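Local coordinates for protein phiAB6 tailspike (Unidentified phage, PDB 5JS4) that forms the trimeric beta-helical tailspike of a bacteriophage and probably binds and fragments the exopolysaccharide of its host, Acinetobacter baumannii, at residues Leu612-Ser617 / Gly635-Glu640; Val696-Ser701 / Val706-Phe711. All blocks are in the same frame, centred on the assembly; numbering follows the deposited sequence.

Contact 1: Leu612-Ser617 / Gly635-Glu640; sequences LTYDQS and GVYRVE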
loop_
_atom_site.group_PDB
_atom_site.type_symbol
_atom_site.label_atom_id
_atom_site.label_comp_id
_atom_site.label_asym_id
_atom_site.label_seq_id
_atom_site.Cartn_x
_atom_site.Cartn_y
_atom_site.Cartn_z
ATOM N N LEU A 612 10.218 51.473 12.211
ATOM C CA LEU A 612 10.888 51.758 13.471
ATOM C C LEU A 612 10.441 53.126 13.946
ATOM O O LEU A 612 10.451 54.080 13.179
ATOM C CB LEU A 612 12.400 51.715 13.240
ATOM C CG LEU A 612 13.329 52.026 14.409
ATOM C CD1 LEU A 612 13.136 51.059 15.561
ATOM C CD2 LEU A 612 14.768 51.978 13.920
ATOM N N THR A 613 10.029 53.220 15.208
ATOM C CA THR A 613 9.491 54.462 15.739
ATOM C C THR A 613 10.312 54.981 16.920
ATOM O O THR A 613 10.719 54.214 17.791
ATOM C CB THR A 613 7.992 54.291 16.077
ATOM O OG1 THR A 613 7.261 54.185 14.844
ATOM C CG2 THR A 613 7.446 55.465 16.876
ATOM N N TYR A 614 10.579 56.283 16.891
ATOM C CA TYR A 614 11.178 57.022 18.000
ATOM C C TYR A 614 10.060 57.582 18.860
ATOM O O TYR A 614 9.093 58.109 18.333
ATOM C CB TYR A 614 11.998 58.188 17.457
ATOM C CG TYR A 614 12.438 59.179 18.506
ATOM C CD1 TYR A 614 13.586 58.955 19.252
ATOM C CD2 TYR A 614 11.709 60.341 18.750
ATOM C CE1 TYR A 614 13.999 59.859 20.213
ATOM C CE2 TYR A 614 12.112 61.253 19.708
ATOM C CZ TYR A 614 13.259 61.005 20.439
ATOM O OH TYR A 614 13.680 61.903 21.391
ATOM N N ASP A 615 10.197 57.482 20.180
ATOM C CA ASP A 615 9.240 58.076 21.110
ATOM C C ASP A 615 10.008 58.428 22.370
ATOM O O ASP A 615 10.526 57.542 23.048
ATOM C CB ASP A 615 8.109 57.090 21.410
ATOM C CG ASP A 615 6.999 57.681 22.275
ATOM O OD1 ASP A 615 7.184 58.751 22.893
ATOM O OD2 ASP A 615 5.925 57.049 22.331
ATOM N N GLN A 616 10.098 59.716 22.674
ATOM C CA GLN A 616 10.873 60.142 23.841
ATOM C C GLN A 616 10.230 59.690 25.157
ATOM O O GLN A 616 10.883 59.733 26.199
ATOM C CB GLN A 616 11.140 61.650 23.819
ATOM C CG GLN A 616 9.935 62.539 24.022
ATOM C CD GLN A 616 10.293 64.013 23.876
ATOM O OE1 GLN A 616 10.624 64.475 22.784
ATOM N NE2 GLN A 616 10.231 64.753 24.972
ATOM N N SER A 617 8.974 59.243 25.108
ATOM C CA SER A 617 8.302 58.667 26.288
ATOM C C SER A 617 8.571 57.173 26.507
ATOM O O SER A 617 8.192 56.630 27.553
ATOM C CB SER A 617 6.789 58.901 26.227
ATOM O OG SER A 617 6.482 60.263 26.439
ATOM N N GLY A 635 16.587 68.597 16.759
ATOM C CA GLY A 635 16.110 68.332 15.410
ATOM C C GLY A 635 16.884 67.305 14.607
ATOM O O GLY A 635 16.555 67.082 13.448
ATOM N N VAL A 636 17.887 66.664 15.205
ATOM C CA VAL A 636 18.741 65.723 14.481
ATOM C C VAL A 636 18.723 64.364 15.166
ATOM O O VAL A 636 19.069 64.249 16.343
ATOM C CB VAL A 636 20.197 66.221 14.389
ATOM C CG1 VAL A 636 21.022 65.276 13.523
ATOM C CG2 VAL A 636 20.245 67.639 13.838
ATOM N N TYR A 637 18.313 63.345 14.414
ATOM C CA TYR A 637 18.126 61.994 14.930
ATOM C C TYR A 637 18.944 61.017 14.113
ATOM O O TYR A 637 19.039 61.164 12.902
ATOM C CB TYR A 637 16.633 61.633 14.888
ATOM C CG TYR A 637 15.859 62.520 15.822
ATOM C CD1 TYR A 637 15.530 63.823 15.461
ATOM C CD2 TYR A 637 15.530 62.091 17.100
ATOM C CE1 TYR A 637 14.870 64.665 16.334
ATOM C CE2 TYR A 637 14.869 62.925 17.978
ATOM C CZ TYR A 637 14.546 64.212 17.596
ATOM O OH TYR A 637 13.893 65.046 18.466
ATOM N N ARG A 638 19.543 60.034 14.777
ATOM C CA ARG A 638 20.268 58.975 14.087
ATOM C C ARG A 638 19.459 57.694 14.118
ATOM O O ARG A 638 19.086 57.223 15.190
ATOM C CB ARG A 638 21.624 58.703 14.748
ATOM C CG ARG A 638 22.607 59.856 14.701
ATOM C CD ARG A 638 24.019 59.377 15.017
ATOM N NE ARG A 638 24.107 58.770 16.339
ATOM C CZ ARG A 638 24.384 59.420 17.472
ATOM N NH1 ARG A 638 24.606 60.731 17.479
ATOM N NH2 ARG A 638 24.438 58.744 18.616
ATOM N N VAL A 639 19.185 57.150 12.935
ATOM C CA VAL A 639 18.711 55.782 12.786
ATOM C C VAL A 639 19.988 54.964 12.647
ATOM O O VAL A 639 20.581 54.888 11.565
ATOM C CB VAL A 639 17.787 55.620 11.558
ATOM C CG1 VAL A 639 17.260 54.198 11.468
ATOM C CG2 VAL A 639 16.641 56.620 11.614
ATOM N N GLU A 640 20.427 54.388 13.764
ATOM C CA GLU A 640 21.794 53.884 13.895
ATOM C C GLU A 640 21.857 52.430 14.321
ATOM O O GLU A 640 20.933 51.902 14.941
ATOM C CB GLU A 640 22.569 54.728 14.909
ATOM C CG GLU A 640 21.982 54.707 16.312
ATOM C CD GLU A 640 22.887 55.340 17.349
ATOM O OE1 GLU A 640 23.683 56.233 16.997
ATOM O OE2 GLU A 640 22.786 54.943 18.527
HETATM O O HOH W 1 12.814 64.339 20.847
#
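Two pairs join these strands, Tyr637 with Tyr614 and Val639 with Leu612, and both lie between the two antiparallel sheets that pack face to face in the C-terminal part of the chain. Gly635, just ahead of the strand, gives its N to OD1 of Asp707. Tyr637 then sends its side chain across the gap, CG lying anti to the carbonyl carbon (chi1 -65°). Its ring meets that of Tyr614 as a T-shaped pair: the CE2 edge of Tyr637 points at one face of Tyr614, nearer the rim than the centre, with CE2 3.5 Å from CZ of Tyr614. The ring centroids of Tyr614 and Tyr637 are 4.9 Å apart and the planes are turned by 67°. Phe711, on the strand next to Tyr614, adds its ring to both, making a three-ring cluster. At the phenol ends one water is hydrogen-bonded to both hydroxyls, 2.6 Å from Tyr614 OH, and donates to OE1 of Gln616; it lies in the plane of the Tyr637 ring. On Arg638, NE makes a 2.7 Å salt bridge to OE1 of Glu640, two residues on along the same strand, while NH1 has a second acid in Glu632. Between Arg638 and Glu640, Val639 brings CG1 to 4.1 Å from CD2 of Leu612, the two side chains sliding past each other in opposite directions. The chemistry is therefore divided: one ring edge on a ring face and one methyl pair make the apolar contact, whereas the hydroxyls of buried Tyr637 and partly exposed Tyr614 share a water with Gln616. With a weak bond from Tyr637 OH to Asp707 OD1, this probably helps hold the two phenol ends in place against each other.

Contact 2: Val696-Ser701 / Val706-Phe711; sequences VFWRDS and VDPHRF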
loop_
_atom_site.group_PDB
_atom_site.type_symbol
_atom_site.label_atom_id
_atom_site.label_comp_id
_atom_site.label_asym_id
_atom_site.label_seq_id
_atom_site.Cartn_x
_atom_site.Cartn_y
_atom_site.Cartn_z
ATOM N N VAL A 696 17.853 61.735 10.412
ATOM C CA VAL A 696 16.643 62.469 10.073
ATOM C C VAL A 696 16.734 63.838 10.731
ATOM O O VAL A 696 17.002 63.932 11.932
ATOM C CB VAL A 696 15.382 61.747 10.578
ATOM C CG1 VAL A 696 14.126 62.508 10.166
ATOM C CG2 VAL A 696 15.339 60.321 10.057
ATOM N N PHE A 697 16.525 64.882 9.936
ATOM C CA PHE A 697 16.541 66.270 10.390
ATOM C C PHE A 697 15.118 66.796 10.306
ATOM O O PHE A 697 14.481 66.663 9.265
ATOM C CB PHE A 697 17.424 67.134 9.482
ATOM C CG PHE A 697 18.891 66.785 9.519
ATOM C CD1 PHE A 697 19.360 65.613 8.935
ATOM C CD2 PHE A 697 19.806 67.649 10.106
ATOM C CE1 PHE A 697 20.713 65.302 8.960
ATOM C CE2 PHE A 697 21.159 67.346 10.125
ATOM C CZ PHE A 697 21.606 66.169 9.557
ATOM N N TRP A 698 14.630 67.391 11.391
ATOM C CA TRP A 698 13.279 67.945 11.449
ATOM C C TRP A 698 13.309 69.452 11.645
ATOM O O TRP A 698 14.014 69.949 12.523
ATOM C CB TRP A 698 12.509 67.343 12.617
ATOM C CG TRP A 698 12.097 65.920 12.458
ATOM C CD1 TRP A 698 12.656 64.828 13.055
ATOM C CD2 TRP A 698 11.008 65.431 11.672
ATOM N NE1 TRP A 698 11.984 63.689 12.690
ATOM C CE2 TRP A 698 10.970 64.031 11.833
ATOM C CE3 TRP A 698 10.056 66.041 10.844
ATOM C CZ2 TRP A 698 10.017 63.231 11.203
ATOM C CZ3 TRP A 698 9.113 65.244 10.215
ATOM C CH2 TRP A 698 9.099 63.859 10.395
ATOM N N ARG A 699 12.514 70.174 10.859
ATOM C CA ARG A 699 12.450 71.629 10.950
ATOM C C ARG A 699 11.013 72.148 10.923
ATOM O O ARG A 699 10.132 71.537 10.312
ATOM C CB ARG A 699 13.260 72.271 9.822
ATOM C CG ARG A 699 14.745 71.950 9.892
ATOM C CD ARG A 699 15.524 72.569 8.746
ATOM N NE ARG A 699 16.929 72.152 8.774
ATOM C CZ ARG A 699 17.393 71.002 8.289
ATOM N NH1 ARG A 699 16.585 70.118 7.712
ATOM N NH2 ARG A 699 18.695 70.731 8.374
ATOM N N ASP A 700 10.791 73.281 11.588
ATOM C CA ASP A 700 9.478 73.940 11.585
ATOM C C ASP A 700 9.297 74.804 10.332
ATOM O O ASP A 700 10.170 74.833 9.462
ATOM C CB ASP A 700 9.263 74.756 12.876
ATOM C CG ASP A 700 10.263 75.894 13.050
ATOM O OD1 ASP A 700 10.824 76.386 12.053
ATOM O OD2 ASP A 700 10.479 76.307 14.210
ATOM N N SER A 701 8.167 75.505 10.243
ATOM C CA SER A 701 7.840 76.308 9.059
ATOM C C SER A 701 8.788 77.493 8.832
ATOM O O SER A 701 8.854 78.027 7.723
ATOM C CB SER A 701 6.395 76.808 9.138
ATOM O OG SER A 701 6.187 77.581 10.305
ATOM N N VAL A 706 13.714 71.395 15.041
ATOM C CA VAL A 706 12.713 71.128 16.084
ATOM C C VAL A 706 12.688 69.647 16.428
ATOM O O VAL A 706 13.009 68.811 15.593
ATOM C CB VAL A 706 11.283 71.537 15.660
ATOM C CG1 VAL A 706 11.164 73.044 15.546
ATOM C CG2 VAL A 706 10.858 70.845 14.369
ATOM N N ASP A 707 12.273 69.333 17.655
ATOM C CA ASP A 707 12.246 67.960 18.150
ATOM C C ASP A 707 10.833 67.403 18.247
ATOM O O ASP A 707 10.076 67.793 19.133
ATOM C CB ASP A 707 12.894 67.900 19.537
ATOM C CG ASP A 707 14.383 68.110 19.484
ATOM O OD1 ASP A 707 15.042 67.406 18.692
ATOM O OD2 ASP A 707 14.898 68.973 20.228
ATOM N N PRO A 708 10.475 66.460 17.359
ATOM C CA PRO A 708 9.216 65.758 17.579
ATOM C C PRO A 708 9.266 64.937 18.864
ATOM O O PRO A 708 10.348 64.566 19.323
ATOM C CB PRO A 708 9.100 64.826 16.364
ATOM C CG PRO A 708 10.018 65.400 15.338
ATOM C CD PRO A 708 11.140 66.016 16.121
ATOM N N HIS A 709 8.106 64.682 19.446
ATOM C CA HIS A 709 8.008 63.764 20.572
ATOM C C HIS A 709 8.114 62.320 20.091
ATOM O O HIS A 709 8.723 61.475 20.745
ATOM C CB HIS A 709 6.680 63.964 21.288
ATOM C CG HIS A 709 6.669 63.439 22.684
ATOM N ND1 HIS A 709 6.516 62.105 22.980
ATOM C CD2 HIS A 709 6.791 64.079 23.870
ATOM C CE1 HIS A 709 6.542 61.946 24.292
ATOM N NE2 HIS A 709 6.705 63.127 24.853
ATOM N N ARG A 710 7.521 62.048 18.930
ATOM C CA ARG A 710 7.447 60.698 18.394
ATOM C C ARG A 710 7.343 60.773 16.877
ATOM O O ARG A 710 6.662 61.643 16.344
ATOM C CB ARG A 710 6.235 59.963 18.988
ATOM C CG ARG A 710 5.924 58.595 18.395
ATOM C CD ARG A 710 4.804 57.907 19.166
ATOM N NE ARG A 710 4.409 56.634 18.563
ATOM C CZ ARG A 710 4.499 55.430 19.130
ATOM N NH1 ARG A 710 4.981 55.267 20.361
ATOM N NH2 ARG A 710 4.097 54.362 18.456
ATOM N N PHE A 711 8.047 59.879 16.193
ATOM C CA PHE A 711 7.913 59.747 14.746
ATOM C C PHE A 711 8.377 58.375 14.280
ATOM O O PHE A 711 9.178 57.714 14.937
ATOM C CB PHE A 711 8.670 60.859 13.999
ATOM C CG PHE A 711 10.172 60.775 14.112
ATOM C CD1 PHE A 711 10.831 61.380 15.169
ATOM C CD2 PHE A 711 10.928 60.112 13.148
ATOM C CE1 PHE A 711 12.212 61.316 15.275
ATOM C CE2 PHE A 711 12.307 60.046 13.251
ATOM C CZ PHE A 711 12.948 60.650 14.314
#
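Trp698 reaches across to Val706, Pro708 and Phe711, and its side chain can be followed outward. CB sits 3.4 Å from O of Val706, beside the backbone bond in which Val706 N donates to Trp698 O (2.9 Å). CG and CD1 come next: CG of Pro708 stands 3.5 Å above the centroid of the five-membered ring of Trp698, only 9° off the normal, a CH-pi contact. CG1 of Val696, two residues back on the same strand, lies over the rim of the opposite face. This is the core of a sandwich of two antiparallel sheets, and the chain from Arg699 to Val706 passes from one sheet to the other; a classic beta bulge at His709 and Arg710, opposite Leu660, lies just before Phe711. Farther out, Trp698 NE1 stands 3.4 Å above the centre of the Phe711 ring, an edge-to-face pair with the Trp698 and Phe711 planes at 69°. A chi1 of 68° places the Phe711 ring beside the indole. On the benzo ring, CZ2 of Trp698, next to CE2, lies 3.8 Å from CD2 of Phe711. Trp698 also touches Val656 and Pro659 of strand 654-661. At the mouth of the turn Val706 CG1 packs 3.6 Å from OD2 of Asp700, whose OD1 holds Ser702 OG and Ala704 N.

The two contacts come in series along the chain, contact 1 closing before contact 2 opens, and their centres are about 10 Å apart in the C-terminal part of the chain, far from its centre. They share both sheets: strands 602-615 and 708-715 are neighbours in one, strands 636-641 and 690-699 in the other. Each contact thus links the same two layers, at adjoining places in one core. Phe711 of contact 2 joins them through its ring, which meets both tyrosines of contact 1, and Asp707 adds a polar bridge. Both contacts also touch the second subunit, and contact 2 reaches the third through Arg699, so this sandwich is part of the surface where the trimer assembles.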